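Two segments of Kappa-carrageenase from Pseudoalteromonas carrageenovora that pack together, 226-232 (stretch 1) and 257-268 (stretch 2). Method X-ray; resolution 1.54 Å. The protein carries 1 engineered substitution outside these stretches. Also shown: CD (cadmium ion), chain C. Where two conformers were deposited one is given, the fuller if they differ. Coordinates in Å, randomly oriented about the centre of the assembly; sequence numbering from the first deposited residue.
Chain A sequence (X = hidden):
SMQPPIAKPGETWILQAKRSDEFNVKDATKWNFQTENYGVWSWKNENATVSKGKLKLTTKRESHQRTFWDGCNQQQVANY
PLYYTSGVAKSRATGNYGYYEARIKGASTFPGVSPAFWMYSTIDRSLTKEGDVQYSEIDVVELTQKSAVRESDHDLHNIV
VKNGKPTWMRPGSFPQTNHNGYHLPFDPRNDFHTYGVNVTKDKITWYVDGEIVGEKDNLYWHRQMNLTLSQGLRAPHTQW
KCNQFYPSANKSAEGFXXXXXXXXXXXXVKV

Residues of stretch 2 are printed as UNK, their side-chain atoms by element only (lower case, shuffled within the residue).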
# COMPACT_ATOMS: atom_id res chain seq x y z
N ASN A 226 -3.01 -5.20 -8.34
CA ASN A 226 -3.98 -4.11 -8.31
C ASN A 226 -3.35 -2.92 -7.60
O ASN A 226 -2.84 -3.05 -6.49
CB ASN A 226 -5.25 -4.52 -7.56
CG ASN A 226 -5.96 -5.68 -8.20
OD1 ASN A 226 -5.53 -6.84 -8.07
ND2 ASN A 226 -7.03 -5.39 -8.93
N LEU A 227 -3.40 -1.75 -8.24
CA LEU A 227 -2.83 -0.54 -7.67
C LEU A 227 -3.73 -0.06 -6.55
O LEU A 227 -4.93 0.13 -6.74
CB LEU A 227 -2.71 0.53 -8.75
CG LEU A 227 -1.83 1.72 -8.37
CD1 LEU A 227 -0.42 1.23 -7.99
CD2 LEU A 227 -1.77 2.68 -9.54
N THR A 228 -3.14 0.17 -5.38
CA THR A 228 -3.92 0.54 -4.21
C THR A 228 -3.43 1.73 -3.39
O THR A 228 -2.23 1.94 -3.22
CB THR A 228 -4.03 -0.68 -3.28
OG1 THR A 228 -4.39 -1.83 -4.06
CG2 THR A 228 -5.08 -0.47 -2.20
N LEU A 229 -4.39 2.50 -2.89
CA LEU A 229 -4.13 3.63 -2.01
C LEU A 229 -4.97 3.29 -0.79
O LEU A 229 -6.16 3.01 -0.91
CB LEU A 229 -4.61 4.94 -2.65
CG LEU A 229 -3.78 5.43 -3.84
CD1 LEU A 229 -4.59 6.38 -4.70
CD2 LEU A 229 -2.51 6.10 -3.32
N SER A 230 -4.35 3.26 0.39
CA SER A 230 -5.10 2.91 1.58
C SER A 230 -4.39 3.38 2.82
O SER A 230 -3.20 3.69 2.78
CB SER A 230 -5.28 1.39 1.66
OG SER A 230 -4.02 0.74 1.77
N GLN A 231 -5.12 3.45 3.92
CA GLN A 231 -4.52 3.87 5.18
C GLN A 231 -4.77 2.78 6.21
O GLN A 231 -5.91 2.43 6.50
CB GLN A 231 -5.11 5.20 5.64
CG GLN A 231 -4.47 5.72 6.91
CD GLN A 231 -4.68 7.21 7.09
OE1 GLN A 231 -3.97 8.02 6.50
NE2 GLN A 231 -5.66 7.57 7.91
N GLY A 232 -3.68 2.23 6.74
CA GLY A 232 -3.81 1.17 7.73
C GLY A 232 -3.58 1.65 9.15
O GLY A 232 -3.10 2.75 9.38
N UNK A 257 -11.07 11.50 13.72
CA UNK A 257 -10.59 10.90 12.47
C UNK A 257 -9.32 11.57 11.96
O UNK A 257 -9.03 12.72 12.30
c UNK A 257 -12.29 12.44 11.97
c UNK A 257 -12.29 12.30 13.48
c UNK A 257 -11.76 11.11 11.52
N UNK A 258 -8.57 10.83 11.16
CA UNK A 258 -7.35 11.35 10.56
C UNK A 258 -7.35 10.80 9.14
O UNK A 258 -7.78 9.67 8.91
o UNK A 258 -4.97 11.66 10.90
c UNK A 258 -6.10 10.91 11.36
c UNK A 258 -5.83 9.43 11.20
N UNK A 259 -6.87 11.59 8.19
CA UNK A 259 -6.90 11.16 6.80
C UNK A 259 -5.68 11.53 5.98
O UNK A 259 -5.03 12.54 6.21
c UNK A 259 -8.14 11.73 6.13
o UNK A 259 -8.15 13.14 6.25
N UNK A 260 -5.40 10.68 4.99
CA UNK A 260 -4.30 10.89 4.08
C UNK A 260 -5.04 11.44 2.87
O UNK A 260 -6.22 11.14 2.66
c UNK A 260 -4.55 8.62 2.96
c UNK A 260 -2.80 7.45 0.89
se UNK A 260 -3.74 6.93 2.48
c UNK A 260 -3.63 9.57 3.72
N UNK A 261 -4.36 12.26 2.07
CA UNK A 261 -4.98 12.82 0.88
C UNK A 261 -4.12 12.51 -0.33
O UNK A 261 -2.89 12.56 -0.26
c UNK A 261 -5.93 14.77 2.25
c UNK A 261 -5.14 14.34 1.02
o UNK A 261 -7.47 16.55 2.56
c UNK A 261 -6.32 16.23 2.20
o UNK A 261 -5.47 17.05 1.81
N UNK A 262 -4.78 12.18 -1.44
CA UNK A 262 -4.08 11.87 -2.67
C UNK A 262 -4.56 12.83 -3.75
O UNK A 262 -5.72 12.82 -4.14
c UNK A 262 -4.16 9.46 -1.97
c UNK A 262 -4.38 10.42 -3.13
c UNK A 262 -3.49 10.06 -4.30
N UNK A 263 -3.64 13.68 -4.21
CA UNK A 263 -3.97 14.66 -5.23
C UNK A 263 -4.18 13.94 -6.56
O UNK A 263 -5.07 14.29 -7.34
o UNK A 263 -4.29 16.96 -6.71
c UNK A 263 -2.83 15.68 -5.33
o UNK A 263 -2.19 17.59 -6.59
c UNK A 263 -3.13 16.82 -6.28
N UNK A 264 -3.37 12.92 -6.81
CA UNK A 264 -3.49 12.16 -8.04
C UNK A 264 -2.64 10.90 -7.99
O UNK A 264 -1.75 10.77 -7.15
c UNK A 264 0.22 15.00 -9.13
c UNK A 264 1.16 14.01 -9.34
c UNK A 264 0.76 12.69 -9.52
c UNK A 264 -0.60 12.38 -9.49
c UNK A 264 -1.57 13.36 -9.27
o UNK A 264 2.50 14.31 -9.37
c UNK A 264 -3.05 13.01 -9.24
c UNK A 264 -1.14 14.68 -9.10
N UNK A 265 -2.95 9.98 -8.89
CA UNK A 265 -2.19 8.75 -9.05
C UNK A 265 -2.06 8.61 -10.56
O UNK A 265 -3.04 8.75 -11.29
c UNK A 265 -4.31 7.37 -8.99
c UNK A 265 -2.90 7.52 -8.42
c UNK A 265 -2.08 6.26 -8.69
N UNK A 266 -0.84 8.38 -11.03
CA UNK A 266 -0.58 8.25 -12.45
C UNK A 266 0.25 7.01 -12.73
O UNK A 266 1.25 6.77 -12.05
n UNK A 266 -1.06 15.45 -12.49
c UNK A 266 0.14 12.01 -12.98
n UNK A 266 -0.69 13.20 -12.79
c UNK A 266 -0.69 10.75 -12.85
c UNK A 266 -0.21 14.43 -12.66
n UNK A 266 1.09 14.66 -12.70
c UNK A 266 0.15 9.49 -12.97
N UNK A 267 -0.17 6.23 -13.72
CA UNK A 267 0.54 5.02 -14.09
C UNK A 267 0.83 5.05 -15.58
O UNK A 267 -0.06 5.34 -16.39
c UNK A 267 -0.29 3.77 -13.77
c UNK A 267 0.46 2.51 -14.16
o UNK A 267 -0.57 3.74 -12.36
N UNK A 268 2.08 4.77 -15.94
CA UNK A 268 2.53 4.77 -17.33
C UNK A 268 3.26 3.49 -17.68
O UNK A 268 3.86 2.84 -16.82
c UNK A 268 3.52 5.90 -17.58
c UNK A 268 3.51 8.00 -15.06
c UNK A 268 2.58 10.53 -15.95
c UNK A 268 2.63 9.43 -16.81
c UNK A 268 2.52 8.03 -18.55
c UNK A 268 3.00 10.35 -14.66
c UNK A 268 3.09 8.16 -16.39
n UNK A 268 2.29 9.32 -18.13
c UNK A 268 3.02 7.29 -17.51
c UNK A 268 3.46 9.10 -14.21
CD CD C . -6.17 16.21 -8.12
O HOH W 1 -7.51 17.38 -9.61
O HOH W 2 -4.55 16.39 -9.84
O HOH W 3 -5.94 18.74 -7.70

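Position 257 has three side-chain carbons that close a ring onto its own backbone N, and the peptide bond before it is cis. This is Pro257; it lies in a loop and touches nothing on stretch 1, and proline tolerates a cis bond far better than other residues.

At 258 one carbon carries an oxygen and a carbon. The backbone O and the methyl carbon both lie near Gln231 NE2. The beta-branched pattern is that of Thr258: Thr258 O accepts a weak hydrogen bond from Gln231 NE2 at 3.1 Å, while Thr258 CG2 lies 3.8 Å from Gln231 NE2. Beta-branching favours the extended chain that begins here.

Position 259 offers one carbon and then one oxygen: Ser259. Its CB points away from stretch 1, and the small side chain suits a buried place.

Position 260 has an unbranched run of two carbons, a selenium and a terminal carbon. Its CB points toward stretch 1, near Gln231 OE1; the selenium approaches Ser230 O and the last carbon Leu229 CD2. It is selenomethionine, Met260: Met260 CB is 3.2 Å from Gln231 OE1, Met260 SE 3.3 Å from Ser230 O, and Met260 CE 4.4 Å from Leu229 CD2. A long, flexible, largely apolar chain can fit along three successive residues of the facing strand.

At 261 three carbons end in two oxygens, giving Glu261. Its CB points away, and its carboxylate stays clear of the apolar contact.

Position 262 has one carbon bearing two more, and one of these tips meets Leu229 CD1. It is Val262; Val262 CG1 stands 3.9 Å from Leu229 CD1, and a compact branched side chain fits both the strand and the apolar surface.

At 263 two carbons end in two oxygens, the chain turns a corner, and nothing touches stretch 1. This is Asp263: Asp263 O lies 2.3 Å and Asp263 OD1 2.5 Å from the cadmium ion CD. The short acid lets one residue offer two ligands to the metal, whose shell also includes three waters and atoms from elsewhere in the structure.

Position 264 shows one carbon leading to a six-carbon ring with an oxygen: Tyr264. Its CB points away; the buried ring fills space while its hydroxyl is hydrogen-bonded elsewhere.

At 265 three branched carbons face both leucines. This is Val265, short and apolar: Val265 CG2 is 3.7 Å from Leu227 CD2, and Val265 CB 4.2 Å from Leu229 CD1.

Position 266 has three carbons, a nitrogen, and a carbon carrying two more nitrogens: Arg266. Its CB points away; the residue is partly exposed, and NE and NH2 are hydrogen-bonded elsewhere, accommodating its charge.

At 267 one carbon carries a carbon and an oxygen, the latter near Leu227 CD2: Thr267. Thr267 OG1 packs 3.2 Å from Leu227 CD2, its polarity satisfied elsewhere.

Position 268 has fused five- and six-membered rings holding one nitrogen: Trp268, out of reach of stretch 1. Its buried indole fills space, with NE1 hydrogen-bonded elsewhere.

The contact is a face-to-face packing of nearly antiparallel strands, their axes 8.0 and 9.9 Å apart. Leu227, Leu229 and Gln231 alternate toward stretch 2; the leucines supply apolar packing, and Gln231 adds the weak hydrogen bond.

Stretch 2, residues 257-268: PTSMEVDYVRTW
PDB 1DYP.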